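Long-range contacts in CLIP-associating protein (Drosophila melanogaster, PDB 4G3A), which tracks growing microtubule plus ends and stabilises dynamic microtubules, supporting mitotic spindle formation and kinetochore attachment, and is represented here by its N-terminal TOG domain: residues Phe49-Leu54 with Glu71-Leu76; Ser7-Phe12 with Val32-Asp37. All coordinates share one frame; numbering follows the deposited sequence.

Contact 1: Phe49-Leu54 with Glu71-Leu76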
ATOM      1  N   PHE A  49      22.096   5.071  -5.395  1.00 49.60           N
ATOM      2  CA  PHE A  49      22.762   5.337  -4.126  1.00 54.34           C
ATOM      3  C   PHE A  49      21.790   5.876  -3.083  1.00 51.71           C
ATOM      4  O   PHE A  49      21.895   5.556  -1.899  1.00 48.97           O
ATOM      5  CB  PHE A  49      23.916   6.327  -4.303  1.00 65.22           C
ATOM      6  CG  PHE A  49      25.154   5.723  -4.895  1.00 75.77           C
ATOM      7  CD1 PHE A  49      25.721   4.588  -4.341  1.00 80.65           C
ATOM      8  CD2 PHE A  49      25.770   6.310  -5.987  1.00 84.20           C
ATOM      9  CE1 PHE A  49      26.868   4.039  -4.880  1.00 89.62           C
ATOM     10  CE2 PHE A  49      26.916   5.768  -6.529  1.00 90.33           C
ATOM     11  CZ  PHE A  49      27.467   4.630  -5.974  1.00 92.72           C
ATOM     12  N   LEU A  50      20.851   6.710  -3.517  1.00 51.32           N
ATOM     13  CA  LEU A  50      19.862   7.242  -2.591  1.00 45.22           C
ATOM     14  C   LEU A  50      18.904   6.137  -2.181  1.00 44.41           C
ATOM     15  O   LEU A  50      18.540   6.025  -1.009  1.00 45.94           O
ATOM     16  CB  LEU A  50      19.098   8.417  -3.198  1.00 37.46           C
ATOM     17  CG  LEU A  50      18.006   8.963  -2.273  1.00 42.58           C
ATOM     18  CD1 LEU A  50      18.602   9.387  -0.941  1.00 46.61           C
ATOM     19  CD2 LEU A  50      17.265  10.117  -2.926  1.00 36.28           C
ATOM     20  N   ILE A  51      18.506   5.321  -3.152  1.00 49.70           N
ATOM     21  CA  ILE A  51      17.629   4.176  -2.892  1.00 48.23           C
ATOM     22  C   ILE A  51      18.249   3.237  -1.873  1.00 49.96           C
ATOM     23  O   ILE A  51      17.598   2.841  -0.908  1.00 46.60           O
ATOM     24  CB  ILE A  51      17.344   3.377  -4.165  1.00 43.19           C
ATOM     25  CG1 ILE A  51      16.684   4.275  -5.209  1.00 40.03           C
ATOM     26  CG2 ILE A  51      16.476   2.148  -3.843  1.00 44.43           C
ATOM     27  CD1 ILE A  51      15.341   4.865  -4.757  1.00 43.66           C
ATOM     28  N   ASP A  52      19.517   2.896  -2.089  1.00 58.90           N
ATOM     29  CA  ASP A  52      20.240   2.022  -1.177  1.00 59.33           C
ATOM     30  C   ASP A  52      20.291   2.647   0.213  1.00 58.76           C
ATOM     31  O   ASP A  52      20.137   1.954   1.218  1.00 60.43           O
ATOM     32  CB  ASP A  52      21.657   1.754  -1.688  1.00 66.29           C
ATOM     33  CG  ASP A  52      21.675   1.059  -3.042  1.00 67.13           C
ATOM     34  OD1 ASP A  52      20.668   0.411  -3.403  1.00 65.75           O
ATOM     35  OD2 ASP A  52      22.705   1.160  -3.744  1.00 68.16           O
ATOM     36  N   GLY A  53      20.497   3.960   0.259  1.00 58.15           N
ATOM     37  CA  GLY A  53      20.594   4.674   1.522  1.00 51.61           C
ATOM     38  C   GLY A  53      19.301   4.669   2.318  1.00 48.40           C
ATOM     39  O   GLY A  53      19.318   4.603   3.547  1.00 42.27           O
ATOM     40  N   LEU A  54      18.173   4.750   1.620  1.00 39.61           N
ATOM     41  CA  LEU A  54      16.877   4.798   2.281  1.00 42.89           C
ATOM     42  C   LEU A  54      16.519   3.446   2.906  1.00 50.98           C
ATOM     43  O   LEU A  54      15.731   3.373   3.851  1.00 52.83           O
ATOM     44  CB  LEU A  54      15.789   5.212   1.284  1.00 40.35           C
ATOM     45  CG  LEU A  54      15.822   6.660   0.799  1.00 42.08           C
ATOM     46  CD1 LEU A  54      14.868   6.858  -0.363  1.00 38.95           C
ATOM     47  CD2 LEU A  54      15.488   7.606   1.939  1.00 37.49           C
ATOM     48  N   GLU A  71       7.853   8.406   3.067  1.00 32.89           N
ATOM     49  CA  GLU A  71       7.574   9.718   2.505  1.00 36.93           C
ATOM     50  C   GLU A  71       8.610  10.106   1.448  1.00 36.25           C
ATOM     51  O   GLU A  71       8.272  10.708   0.427  1.00 32.18           O
ATOM     52  CB  GLU A  71       7.524  10.763   3.623  1.00 38.68           C
ATOM     53  CG  GLU A  71       6.337  10.571   4.572  1.00 39.43           C
ATOM     54  CD  GLU A  71       6.334  11.557   5.736  1.00 49.56           C
ATOM     55  OE1 GLU A  71       6.197  11.105   6.889  1.00 54.98           O
ATOM     56  OE2 GLU A  71       6.470  12.776   5.504  1.00 52.67           O
ATOM     57  N   ALA A  72       9.868   9.744   1.684  1.00 32.34           N
ATOM     58  CA  ALA A  72      10.924  10.057   0.730  1.00 35.97           C
ATOM     59  C   ALA A  72      10.687   9.278  -0.547  1.00 39.06           C
ATOM     60  O   ALA A  72      10.825   9.818  -1.646  1.00 35.24           O
ATOM     61  CB  ALA A  72      12.294   9.733   1.305  1.00 36.69           C
ATOM     62  N   PHE A  73      10.336   8.000  -0.402  1.00 30.06           N
ATOM     63  CA  PHE A  73      10.054   7.181  -1.564  1.00 30.87           C
ATOM     64  C   PHE A  73       8.848   7.761  -2.307  1.00 28.49           C
ATOM     65  O   PHE A  73       8.839   7.820  -3.531  1.00 30.73           O
ATOM     66  CB  PHE A  73       9.829   5.710  -1.171  1.00 30.09           C
ATOM     67  CG  PHE A  73      11.110   4.921  -0.977  1.00 34.52           C
ATOM     68  CD1 PHE A  73      12.077   4.881  -1.972  1.00 30.91           C
ATOM     69  CD2 PHE A  73      11.328   4.194   0.184  1.00 39.79           C
ATOM     70  CE1 PHE A  73      13.252   4.151  -1.807  1.00 38.24           C
ATOM     71  CE2 PHE A  73      12.507   3.462   0.363  1.00 37.69           C
ATOM     72  CZ  PHE A  73      13.469   3.443  -0.635  1.00 37.54           C
ATOM     73  N   SER A  74       7.823   8.184  -1.575  1.00 30.78           N
ATOM     74  CA  SER A  74       6.672   8.795  -2.233  1.00 33.26           C
ATOM     75  C   SER A  74       7.105   9.980  -3.106  1.00 33.41           C
ATOM     76  O   SER A  74       6.638  10.134  -4.240  1.00 34.71           O
ATOM     77  CB  SER A  74       5.613   9.220  -1.211  1.00 31.89           C
ATOM     78  OG  SER A  74       4.758   8.131  -0.888  1.00 33.21           O
ATOM     79  N   GLU A  75       8.008  10.810  -2.584  1.00 35.55           N
ATOM     80  CA  GLU A  75       8.477  11.975  -3.341  1.00 33.56           C
ATOM     81  C   GLU A  75       9.279  11.584  -4.586  1.00 32.56           C
ATOM     82  O   GLU A  75       9.104  12.177  -5.647  1.00 35.84           O
ATOM     83  CB  GLU A  75       9.270  12.937  -2.444  1.00 32.18           C
ATOM     84  CG  GLU A  75       8.423  13.554  -1.344  1.00 37.81           C
ATOM     85  CD  GLU A  75       7.146  14.191  -1.876  1.00 42.70           C
ATOM     86  OE1 GLU A  75       7.201  14.883  -2.921  1.00 45.72           O
ATOM     87  OE2 GLU A  75       6.079  13.993  -1.252  1.00 43.50           O
ATOM     88  N   LEU A  76      10.134  10.571  -4.464  1.00 29.46           N
ATOM     89  CA  LEU A  76      10.854  10.037  -5.626  1.00 32.13           C
ATOM     90  C   LEU A  76       9.894   9.456  -6.664  1.00 37.78           C
ATOM     91  O   LEU A  76      10.076   9.648  -7.872  1.00 33.80           O
ATOM     92  CB  LEU A  76      11.863   8.964  -5.202  1.00 30.69           C
ATOM     93  CG  LEU A  76      13.027   9.430  -4.323  1.00 39.60           C
ATOM     94  CD1 LEU A  76      13.757   8.244  -3.707  1.00 37.83           C
ATOM     95  CD2 LEU A  76      13.988  10.303  -5.120  1.00 39.58           C
TER
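L50 opens the contact by laying CD2 against CD2 of L76 at 3.9 Å. Its CG stands anti to the backbone N (chi1 177°), and although its CB does not head for the partner helix, CD2 at the end of the chain still comes up against the L76 methyl groups. I51, one residue on, also touches with its end: CD1 lies in the plane of the F73 ring, at the edge, 3.7 Å from F73 CE1. The same methyl meets L76 CD1, the two side chains sliding past each other in opposite directions. L54 has its CB directed toward the other helix and carries the largest share of the contact. Its CD1 sits over one face of F73, offset toward the rim, in a CH-pi contact 3.8 Å from the ring centroid. L54 CB backs this up at 3.5 Å from F73 CZ, while CD2 turns to the small side chain of A72, 3.9 Å from its CB. CD1 of L54 also touches L76 CD1, so one methyl spans the aromatic ring and the leucine. No hydrogen bond crosses; the interface is wholly apolar and buried. The short helical segments run nearly antiparallel (158°), their axes 11.2 Å apart at closest approach, as expected of the paired helices of a HEAT repeat, here the first. Around the pair, helix 9-18 reaches L50 and L54 through M16, helix 21-36 adds L31 against L54, and helix 104-119 places L113 against F73. F84, from a loop, touches both F73 and L76.

Contact 2: Ser7-Phe12 with Val32-Asp37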
ATOM      1  N   SER A   7      22.650  20.535   0.592  1.00 63.30           N
ATOM      2  CA  SER A   7      22.156  21.478  -0.409  1.00 61.10           C
ATOM      3  C   SER A   7      21.679  20.766  -1.669  1.00 55.69           C
ATOM      4  O   SER A   7      20.901  21.318  -2.461  1.00 49.80           O
ATOM      5  CB  SER A   7      23.244  22.499  -0.757  1.00 61.02           C
ATOM      6  OG  SER A   7      24.454  21.850  -1.107  1.00 53.83           O
ATOM      7  N   ASP A   8      22.143  19.537  -1.861  1.00 52.20           N
ATOM      8  CA  ASP A   8      21.665  18.734  -2.985  1.00 54.36           C
ATOM      9  C   ASP A   8      21.615  17.249  -2.648  1.00 48.18           C
ATOM     10  O   ASP A   8      22.030  16.829  -1.564  1.00 48.20           O
ATOM     11  CB  ASP A   8      22.527  18.969  -4.224  1.00 56.58           C
ATOM     12  CG  ASP A   8      23.973  18.621  -3.995  1.00 56.24           C
ATOM     13  OD1 ASP A   8      24.809  18.960  -4.859  1.00 65.58           O
ATOM     14  OD2 ASP A   8      24.276  18.014  -2.948  1.00 51.43           O
ATOM     15  N   LEU A   9      21.109  16.458  -3.584  1.00 46.65           N
ATOM     16  CA  LEU A   9      20.969  15.023  -3.354  1.00 56.05           C
ATOM     17  C   LEU A   9      22.283  14.347  -2.954  1.00 53.45           C
ATOM     18  O   LEU A   9      22.322  13.568  -2.001  1.00 48.24           O
ATOM     19  CB  LEU A   9      20.378  14.345  -4.588  1.00 56.62           C
ATOM     20  CG  LEU A   9      18.900  13.968  -4.525  1.00 59.68           C
ATOM     21  CD1 LEU A   9      18.786  12.466  -4.466  1.00 71.38           C
ATOM     22  CD2 LEU A   9      18.212  14.604  -3.327  1.00 53.84           C
ATOM     23  N   ASP A  10      23.360  14.656  -3.671  1.00 49.56           N
ATOM     24  CA  ASP A  10      24.654  14.053  -3.375  1.00 46.23           C
ATOM     25  C   ASP A  10      25.062  14.316  -1.930  1.00 53.18           C
ATOM     26  O   ASP A  10      25.607  13.438  -1.258  1.00 47.41           O
ATOM     27  CB  ASP A  10      25.724  14.565  -4.344  1.00 67.59           C
ATOM     28  CG  ASP A  10      25.666  13.866  -5.690  1.00 70.02           C
ATOM     29  OD1 ASP A  10      25.450  12.635  -5.707  1.00 74.69           O
ATOM     30  OD2 ASP A  10      25.842  14.543  -6.726  1.00 69.17           O
ATOM     31  N   GLY A  11      24.783  15.525  -1.455  1.00 53.50           N
ATOM     32  CA  GLY A  11      25.029  15.883  -0.070  1.00 50.12           C
ATOM     33  C   GLY A  11      24.284  14.993   0.915  1.00 50.99           C
ATOM     34  O   GLY A  11      24.861  14.542   1.905  1.00 53.33           O
ATOM     35  N   PHE A  12      22.999  14.746   0.660  1.00 48.89           N
ATOM     36  CA  PHE A  12      22.227  13.855   1.516  1.00 49.21           C
ATOM     37  C   PHE A  12      22.820  12.449   1.484  1.00 50.84           C
ATOM     38  O   PHE A  12      23.052  11.837   2.523  1.00 51.58           O
ATOM     39  CB  PHE A  12      20.753  13.802   1.082  1.00 56.07           C
ATOM     40  CG  PHE A  12      19.939  14.976   1.551  1.00 56.86           C
ATOM     41  CD1 PHE A  12      19.492  15.047   2.862  1.00 53.81           C
ATOM     42  CD2 PHE A  12      19.609  16.004   0.679  1.00 56.33           C
ATOM     43  CE1 PHE A  12      18.742  16.127   3.298  1.00 57.58           C
ATOM     44  CE2 PHE A  12      18.858  17.085   1.107  1.00 56.72           C
ATOM     45  CZ  PHE A  12      18.426  17.148   2.419  1.00 59.90           C
ATOM     46  N   VAL A  32      12.999  14.764   2.962  1.00 44.81           N
ATOM     47  CA  VAL A  32      11.610  14.845   2.514  1.00 46.12           C
ATOM     48  C   VAL A  32      11.237  16.274   2.086  1.00 46.52           C
ATOM     49  O   VAL A  32      10.671  16.488   1.014  1.00 46.82           O
ATOM     50  CB  VAL A  32      10.631  14.334   3.589  1.00 46.86           C
ATOM     51  CG1 VAL A  32       9.199  14.557   3.140  1.00 43.97           C
ATOM     52  CG2 VAL A  32      10.879  12.859   3.870  1.00 41.69           C
ATOM     53  N   THR A  33      11.577  17.254   2.917  1.00 51.72           N
ATOM     54  CA  THR A  33      11.331  18.649   2.573  1.00 53.23           C
ATOM     55  C   THR A  33      11.960  18.999   1.230  1.00 49.26           C
ATOM     56  O   THR A  33      11.329  19.628   0.381  1.00 51.13           O
ATOM     57  CB  THR A  33      11.888  19.594   3.641  1.00 56.34           C
ATOM     58  OG1 THR A  33      11.151  19.420   4.858  1.00 61.55           O
ATOM     59  CG2 THR A  33      11.774  21.042   3.184  1.00 58.83           C
ATOM     60  N   PHE A  34      13.204  18.581   1.045  1.00 46.43           N
ATOM     61  CA  PHE A  34      13.943  18.866  -0.178  1.00 38.81           C
ATOM     62  C   PHE A  34      13.227  18.302  -1.400  1.00 42.20           C
ATOM     63  O   PHE A  34      12.972  19.017  -2.365  1.00 46.64           O
ATOM     64  CB  PHE A  34      15.356  18.280  -0.083  1.00 42.09           C
ATOM     65  CG  PHE A  34      16.191  18.511  -1.310  1.00 45.06           C
ATOM     66  CD1 PHE A  34      17.031  19.614  -1.394  1.00 45.11           C
ATOM     67  CD2 PHE A  34      16.141  17.627  -2.377  1.00 48.00           C
ATOM     68  CE1 PHE A  34      17.807  19.834  -2.523  1.00 49.45           C
ATOM     69  CE2 PHE A  34      16.912  17.838  -3.511  1.00 45.55           C
ATOM     70  CZ  PHE A  34      17.751  18.942  -3.580  1.00 51.68           C
ATOM     71  N   LEU A  35      12.909  17.008  -1.351  1.00 42.21           N
ATOM     72  CA  LEU A  35      12.260  16.328  -2.468  1.00 40.33           C
ATOM     73  C   LEU A  35      10.845  16.841  -2.721  1.00 46.45           C
ATOM     74  O   LEU A  35      10.327  16.730  -3.836  1.00 44.63           O
ATOM     75  CB  LEU A  35      12.213  14.816  -2.211  1.00 37.25           C
ATOM     76  CG  LEU A  35      13.563  14.099  -2.149  1.00 42.04           C
ATOM     77  CD1 LEU A  35      13.358  12.637  -1.822  1.00 46.21           C
ATOM     78  CD2 LEU A  35      14.319  14.248  -3.453  1.00 39.35           C
ATOM     79  N   SER A  36      10.209  17.386  -1.687  1.00 41.63           N
ATOM     80  CA  SER A  36       8.830  17.851  -1.819  1.00 51.76           C
ATOM     81  C   SER A  36       8.726  19.134  -2.646  1.00 55.36           C
ATOM     82  O   SER A  36       7.719  19.383  -3.309  1.00 57.74           O
ATOM     83  CB  SER A  36       8.204  18.058  -0.442  1.00 54.64           C
ATOM     84  OG  SER A  36       8.119  16.826   0.255  1.00 53.80           O
ATOM     85  N   ASP A  37       9.779  19.939  -2.607  1.00 51.09           N
ATOM     86  CA  ASP A  37       9.793  21.220  -3.302  1.00 55.18           C
ATOM     87  C   ASP A  37      10.211  21.029  -4.763  1.00 50.95           C
ATOM     88  O   ASP A  37      11.360  20.701  -5.047  1.00 41.68           O
ATOM     89  CB  ASP A  37      10.759  22.167  -2.583  1.00 63.00           C
ATOM     90  CG  ASP A  37      10.678  23.595  -3.091  1.00 66.75           C
ATOM     91  OD1 ASP A  37      10.098  23.814  -4.174  1.00 64.59           O
ATOM     92  OD2 ASP A  37      11.204  24.497  -2.406  1.00 73.20           O
TER
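The rings of F34 and F12 form an offset edge-to-face pair, the edge of F12 directed toward the face of F34, with centroids 5.6 Å apart and planes at 62°. The nearest ring atoms are F12 CE2 and F34 CG, at 3.9 Å. L35 CD2 lies at the edge of the F34 ring, in its plane. Obliquely to the same ring come L9 CD2, 3.5 Å from F34 CE2, and the backbone of the N-terminal turn, with S7 O 3.4 Å from F34 CE1 and D8 CA beside CZ. F34 reaches this group with CG anti to its backbone N (chi1 179°). L9 CD2 also meets L35 CD2 at 3.9 Å. D8 is the N-cap of helix 9-18: its OD2, met nearly along the C-O axis, accepts from G11 N at 2.9 Å. An alanine at F34 would probably open a gap between L9, F12 and the S7-D8 backbone, leaving the F12 edge without its aromatic partner. With no hydrogen bond across, the two helices of this N-terminal hairpin are joined here by dispersion and aromatic packing, while the polar capping bond stays within the first segment, in the first turn of helix 9-18, next to the S7-D8 backbone that touches F34.

Contact 2 comes first along the chain and closes before contact 1 begins: it joins helices 9-18 and 21-36, and contact 1 joins helices 47-58 and 63-80. Their centres are 10 Å apart, on the same side of the chain's centre, and they touch directly. L50 CD2 packs on L9 CD1, linking the first helices of the two pairs, while E75 and A72 meet L35 and S36, linking the second helices. Each contact thus closes one helical pair, and the pairs pack side by side through these touches. This stacking of antiparallel helix pairs builds the elongated, all-helical TOG domain, with contact 2 toward its N-terminal end.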